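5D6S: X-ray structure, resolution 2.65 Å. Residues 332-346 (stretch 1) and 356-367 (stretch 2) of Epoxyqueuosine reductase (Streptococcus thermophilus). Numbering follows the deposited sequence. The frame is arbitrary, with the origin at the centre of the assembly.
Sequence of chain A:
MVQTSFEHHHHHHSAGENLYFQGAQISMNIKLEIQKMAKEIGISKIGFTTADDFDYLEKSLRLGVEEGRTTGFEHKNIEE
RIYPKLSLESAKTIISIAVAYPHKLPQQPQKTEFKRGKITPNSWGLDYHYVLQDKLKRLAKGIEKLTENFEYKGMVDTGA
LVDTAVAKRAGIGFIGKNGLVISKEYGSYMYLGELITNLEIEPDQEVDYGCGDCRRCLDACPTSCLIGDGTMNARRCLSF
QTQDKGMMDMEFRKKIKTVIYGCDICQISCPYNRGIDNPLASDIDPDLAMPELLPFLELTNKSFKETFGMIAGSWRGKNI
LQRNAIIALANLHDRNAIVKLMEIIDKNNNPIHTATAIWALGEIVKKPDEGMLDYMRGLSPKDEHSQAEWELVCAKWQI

Stretch 1 332-346: LHDRNAIVKLMEIID
Stretch 2, residues 356-367: TAIWALGEIVKK

The two stretches form a helical hairpin in which helix 338-346 and helix 356-364 run nearly antiparallel, their N-to-C directions 150° apart (signed crossing angle -150°) and their axes approaching to 9.2 Å. At His333 a Schellman motif closes the preceding helix, with positive phi (51/36). Asp334 is extended (-75/102), and Arg335 to Ala337 return to helical phi/psi. Two bonds fasten this turn: Ala337 N donates to Asp334 O at 3.0 Å, and the carboxylate of Asp334 (chi1 t) folds back so that OD1 accepts from Asn336 N, also at 3.0 Å. Regular i to i+4 bonds follow from Leu341 N to Ala337 O (2.9 Å) through Asp346 N to Met342 O (3.0 Å). In stretch 2, the helix closes with Ile364 N to Ala360 O (2.9 Å) and Val365 N to Leu361 O (3.0 Å), and Val365 (-83/91) then leaves helical conformation.

The register is set by three close pairs: His333 CA lies 4.3 Å from Ile364 CA, Ile338 CA lies 6.9 Å from Leu361 CA, and Leu341 CA lies 5.5 Å from Ala357 CA. No hydrogen bond crosses between the stretches, so their fit, which buries 694 Å² in all, rests chiefly on apolar shape.

Leu341 (chi1 m, chi2 t) is the central bump, a knob seated among Ala357, Ala360, Leu361 and Ile364. The short side chains of Ala357 and Ala360 leave the hollow open to Leu341: Leu341 CD2 lies 3.8 Å from Ala357 CB, and Leu341 CD1 lies 4.1 Å from Ala360 CB. The longer side chains complete it, with Leu341 CD1 3.6 Å from Ile364 CD1 and 4.0 Å from Leu361 CD2.

One helical turn further on, Ile345 (m, t) also points toward stretch 2. Its CG1 rests 3.7 Å from Ala357 CB, while its CD1 reaches Ile358 CG1 and Leu361 CD1, each at 3.7 Å. The small Ala357 is thus met by both Leu341 and Ile345.

One turn before Leu341, Ile338 (m, t) leaves its backbone sideways, but its end bends nearer to the partner. Its CG2 meets Leu361 CD2 at 3.9 Å, its CG1 meets Ile364 CG2 at 3.8 Å, and its CD1 meets Val365 CG2 at 3.7 Å. Ile364 (m, t), the residue most covered by the opposing stretch, fills the space beneath the turn: its CG1 is 3.9 Å from His333 CA, and its CG2 is 3.6 Å from Asp334 O and 3.9 Å from Arg335 CA.

The exposed margin is more polar. The imidazole of His333 (chi1 m, chi2 -77°) receives the aliphatic portion of Lys366 over one face, with Lys366 CE 4.0 Å from the centroid of the His333 ring in a CH-pi contact, although Lys366 is poorly ordered. At the ring edge, Glu363 O approaches His333 ND1 to 3.6 Å. The CA-to-CB bond of Arg335 points sideways, but its end comes nearer, with Arg335 NH1 4.4 Å from Val365 CA.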

# COMPACT_ATOMS: atom_id res chain seq x y z
N LEU A 332 -14.56 -1.33 -16.08
CA LEU A 332 -15.99 -1.08 -16.04
C LEU A 332 -16.68 -0.98 -17.41
O LEU A 332 -17.89 -0.75 -17.45
CB LEU A 332 -16.27 0.21 -15.27
CG LEU A 332 -15.83 0.17 -13.82
CD1 LEU A 332 -15.80 1.58 -13.25
CD2 LEU A 332 -16.76 -0.72 -13.01
N HIS A 333 -15.95 -1.14 -18.52
CA HIS A 333 -16.53 -0.97 -19.87
C HIS A 333 -17.30 0.35 -20.07
O HIS A 333 -18.33 0.38 -20.77
CB HIS A 333 -17.43 -2.14 -20.19
CG HIS A 333 -16.80 -3.46 -19.90
ND1 HIS A 333 -15.85 -4.01 -20.74
CD2 HIS A 333 -16.94 -4.31 -18.86
CE1 HIS A 333 -15.43 -5.15 -20.22
NE2 HIS A 333 -16.08 -5.36 -19.09
N ASP A 334 -16.83 1.42 -19.44
CA ASP A 334 -17.59 2.67 -19.33
C ASP A 334 -17.60 3.43 -20.64
O ASP A 334 -16.63 4.12 -20.95
CB ASP A 334 -17.02 3.57 -18.23
CG ASP A 334 -17.90 4.78 -17.94
OD1 ASP A 334 -19.01 4.89 -18.54
OD2 ASP A 334 -17.51 5.60 -17.06
N ARG A 335 -18.70 3.34 -21.37
CA ARG A 335 -18.85 4.07 -22.63
C ARG A 335 -18.72 5.58 -22.45
O ARG A 335 -18.35 6.28 -23.38
CB ARG A 335 -20.17 3.75 -23.32
CG ARG A 335 -20.27 2.33 -23.85
CD ARG A 335 -21.49 2.17 -24.76
NE ARG A 335 -21.34 2.92 -26.01
CZ ARG A 335 -20.61 2.53 -27.05
NH1 ARG A 335 -19.91 1.38 -27.01
NH2 ARG A 335 -20.56 3.29 -28.13
N ASN A 336 -18.95 6.08 -21.25
CA ASN A 336 -18.83 7.53 -21.01
C ASN A 336 -17.41 8.06 -20.97
O ASN A 336 -17.17 9.28 -21.00
CB ASN A 336 -19.56 7.95 -19.73
CG ASN A 336 -21.05 7.73 -19.82
OD1 ASN A 336 -21.62 7.63 -20.90
ND2 ASN A 336 -21.67 7.60 -18.68
N ALA A 337 -16.44 7.16 -20.90
CA ALA A 337 -15.05 7.59 -20.89
C ALA A 337 -14.49 7.82 -22.31
O ALA A 337 -13.43 8.40 -22.49
CB ALA A 337 -14.23 6.58 -20.14
N ILE A 338 -15.19 7.30 -23.32
CA ILE A 338 -14.60 7.19 -24.65
C ILE A 338 -14.06 8.55 -25.08
O ILE A 338 -12.93 8.65 -25.54
CB ILE A 338 -15.58 6.59 -25.67
CG1 ILE A 338 -15.81 5.10 -25.34
CG2 ILE A 338 -15.06 6.69 -27.08
CD1 ILE A 338 -16.96 4.45 -26.09
N VAL A 339 -14.86 9.59 -24.93
CA VAL A 339 -14.47 10.88 -25.49
C VAL A 339 -13.24 11.40 -24.73
O VAL A 339 -12.32 12.02 -25.31
CB VAL A 339 -15.62 11.90 -25.64
CG1 VAL A 339 -16.85 11.53 -24.83
CG2 VAL A 339 -15.16 13.32 -25.31
N LYS A 340 -13.19 11.13 -23.44
CA LYS A 340 -12.02 11.52 -22.65
C LYS A 340 -10.75 10.76 -23.05
O LYS A 340 -9.64 11.31 -23.09
CB LYS A 340 -12.29 11.30 -21.16
CG LYS A 340 -11.14 11.72 -20.25
CD LYS A 340 -10.70 13.14 -20.49
CE LYS A 340 -9.60 13.54 -19.52
NZ LYS A 340 -9.17 14.95 -19.74
N LEU A 341 -10.90 9.48 -23.28
CA LEU A 341 -9.77 8.67 -23.70
C LEU A 341 -9.25 9.21 -25.04
O LEU A 341 -8.06 9.20 -25.30
CB LEU A 341 -10.20 7.20 -23.79
CG LEU A 341 -10.60 6.59 -22.43
CD1 LEU A 341 -11.35 5.30 -22.59
CD2 LEU A 341 -9.39 6.34 -21.55
N MET A 342 -10.16 9.67 -25.89
CA MET A 342 -9.77 10.12 -27.21
C MET A 342 -8.98 11.39 -27.04
O MET A 342 -8.02 11.62 -27.76
CB MET A 342 -10.98 10.29 -28.13
CG MET A 342 -11.41 9.04 -28.88
SD MET A 342 -13.13 9.15 -29.52
CE MET A 342 -12.80 8.74 -31.25
N GLU A 343 -9.35 12.22 -26.07
CA GLU A 343 -8.67 13.49 -25.79
C GLU A 343 -7.25 13.24 -25.29
O GLU A 343 -6.29 13.90 -25.72
CB GLU A 343 -9.44 14.35 -24.79
CG GLU A 343 -10.70 14.99 -25.38
CD GLU A 343 -11.66 15.60 -24.34
OE1 GLU A 343 -11.22 15.90 -23.21
OE2 GLU A 343 -12.86 15.77 -24.68
N ILE A 344 -7.11 12.29 -24.36
CA ILE A 344 -5.81 11.93 -23.84
C ILE A 344 -4.89 11.49 -24.99
O ILE A 344 -3.76 11.94 -25.12
CB ILE A 344 -5.94 10.80 -22.81
CG1 ILE A 344 -6.50 11.35 -21.53
CG2 ILE A 344 -4.60 10.13 -22.53
CD1 ILE A 344 -7.05 10.28 -20.62
N ILE A 345 -5.41 10.61 -25.83
CA ILE A 345 -4.65 10.05 -26.94
C ILE A 345 -4.22 11.11 -27.97
O ILE A 345 -3.12 11.03 -28.49
CB ILE A 345 -5.44 8.94 -27.66
CG1 ILE A 345 -5.64 7.73 -26.76
CG2 ILE A 345 -4.73 8.54 -28.95
CD1 ILE A 345 -6.67 6.75 -27.29
N ASP A 346 -5.10 12.04 -28.30
CA ASP A 346 -4.79 13.00 -29.36
C ASP A 346 -3.83 14.07 -28.84
O ASP A 346 -2.86 14.40 -29.50
CB ASP A 346 -6.08 13.45 -30.06
CG ASP A 346 -6.75 12.24 -30.87
OD1 ASP A 346 -6.13 11.80 -31.89
OD2 ASP A 346 -7.85 11.70 -30.48
N THR A 356 -2.13 3.48 -22.49
CA THR A 356 -3.10 2.79 -21.64
C THR A 356 -4.51 3.06 -22.19
O THR A 356 -5.29 2.14 -22.36
CB THR A 356 -2.97 3.23 -20.19
OG1 THR A 356 -1.60 3.04 -19.79
CG2 THR A 356 -3.88 2.45 -19.33
N ALA A 357 -4.76 4.30 -22.58
CA ALA A 357 -6.04 4.69 -23.17
C ALA A 357 -6.34 3.94 -24.48
O ALA A 357 -7.47 3.51 -24.69
CB ALA A 357 -6.09 6.19 -23.40
N ILE A 358 -5.34 3.77 -25.34
CA ILE A 358 -5.53 3.02 -26.57
C ILE A 358 -6.01 1.60 -26.28
O ILE A 358 -7.02 1.16 -26.82
CB ILE A 358 -4.23 2.96 -27.38
CG1 ILE A 358 -4.00 4.32 -28.05
CG2 ILE A 358 -4.30 1.86 -28.43
CD1 ILE A 358 -2.63 4.43 -28.64
N TRP A 359 -5.34 0.94 -25.33
CA TRP A 359 -5.80 -0.34 -24.84
C TRP A 359 -7.24 -0.24 -24.35
O TRP A 359 -8.07 -1.09 -24.64
CB TRP A 359 -4.90 -0.83 -23.69
CG TRP A 359 -5.41 -2.07 -22.99
CD1 TRP A 359 -5.39 -3.35 -23.47
CD2 TRP A 359 -6.04 -2.14 -21.71
NE1 TRP A 359 -5.95 -4.22 -22.55
CE2 TRP A 359 -6.34 -3.50 -21.46
CE3 TRP A 359 -6.35 -1.20 -20.75
CZ2 TRP A 359 -6.97 -3.92 -20.29
CZ3 TRP A 359 -6.98 -1.62 -19.56
CH2 TRP A 359 -7.28 -2.97 -19.35
N ALA A 360 -7.50 0.77 -23.54
CA ALA A 360 -8.79 0.91 -22.87
C ALA A 360 -9.94 0.99 -23.89
O ALA A 360 -11.03 0.42 -23.67
CB ALA A 360 -8.79 2.12 -21.94
N LEU A 361 -9.70 1.65 -25.02
CA LEU A 361 -10.74 1.67 -26.07
C LEU A 361 -11.03 0.28 -26.62
O LEU A 361 -12.17 -0.03 -26.94
CB LEU A 361 -10.38 2.63 -27.18
CG LEU A 361 -10.42 4.10 -26.80
CD1 LEU A 361 -9.83 4.91 -27.93
CD2 LEU A 361 -11.82 4.59 -26.49
N GLY A 362 -10.01 -0.57 -26.70
CA GLY A 362 -10.21 -1.92 -27.18
C GLY A 362 -11.02 -2.77 -26.22
O GLY A 362 -11.55 -3.82 -26.59
N GLU A 363 -11.11 -2.33 -24.99
CA GLU A 363 -11.86 -3.03 -23.98
C GLU A 363 -13.31 -2.53 -23.94
O GLU A 363 -14.25 -3.33 -23.84
CB GLU A 363 -11.16 -2.79 -22.61
CG GLU A 363 -10.22 -3.89 -22.08
CD GLU A 363 -9.92 -5.03 -23.03
OE1 GLU A 363 -9.22 -4.84 -24.05
OE2 GLU A 363 -10.38 -6.15 -22.73
N ILE A 364 -13.46 -1.21 -23.93
CA ILE A 364 -14.74 -0.53 -23.76
C ILE A 364 -15.63 -0.68 -25.00
O ILE A 364 -16.79 -1.04 -24.87
CB ILE A 364 -14.52 0.98 -23.43
CG1 ILE A 364 -14.00 1.11 -22.00
CG2 ILE A 364 -15.79 1.78 -23.58
CD1 ILE A 364 -13.26 2.40 -21.69
N VAL A 365 -15.09 -0.41 -26.18
CA VAL A 365 -15.88 -0.46 -27.41
C VAL A 365 -15.98 -1.90 -27.92
O VAL A 365 -15.13 -2.36 -28.68
CB VAL A 365 -15.27 0.42 -28.49
CG1 VAL A 365 -16.11 0.37 -29.76
CG2 VAL A 365 -15.13 1.85 -28.00
N LYS A 366 -17.02 -2.62 -27.48
CA LYS A 366 -17.11 -4.06 -27.72
C LYS A 366 -17.45 -4.40 -29.17
O LYS A 366 -16.89 -5.35 -29.71
CB LYS A 366 -18.10 -4.69 -26.75
CG LYS A 366 -17.58 -4.75 -25.32
CD LYS A 366 -18.54 -5.46 -24.39
CE LYS A 366 -17.85 -5.99 -23.14
NZ LYS A 366 -18.75 -6.84 -22.29
N LYS A 367 -18.31 -3.59 -29.79
CA LYS A 367 -18.65 -3.77 -31.21
C LYS A 367 -18.39 -2.48 -32.00
O LYS A 367 -19.30 -1.67 -32.21
CB LYS A 367 -20.10 -4.24 -31.39
CG LYS A 367 -20.33 -5.64 -30.86
CD LYS A 367 -21.46 -6.38 -31.58
CE LYS A 367 -21.37 -7.87 -31.27
NZ LYS A 367 -22.40 -8.64 -32.02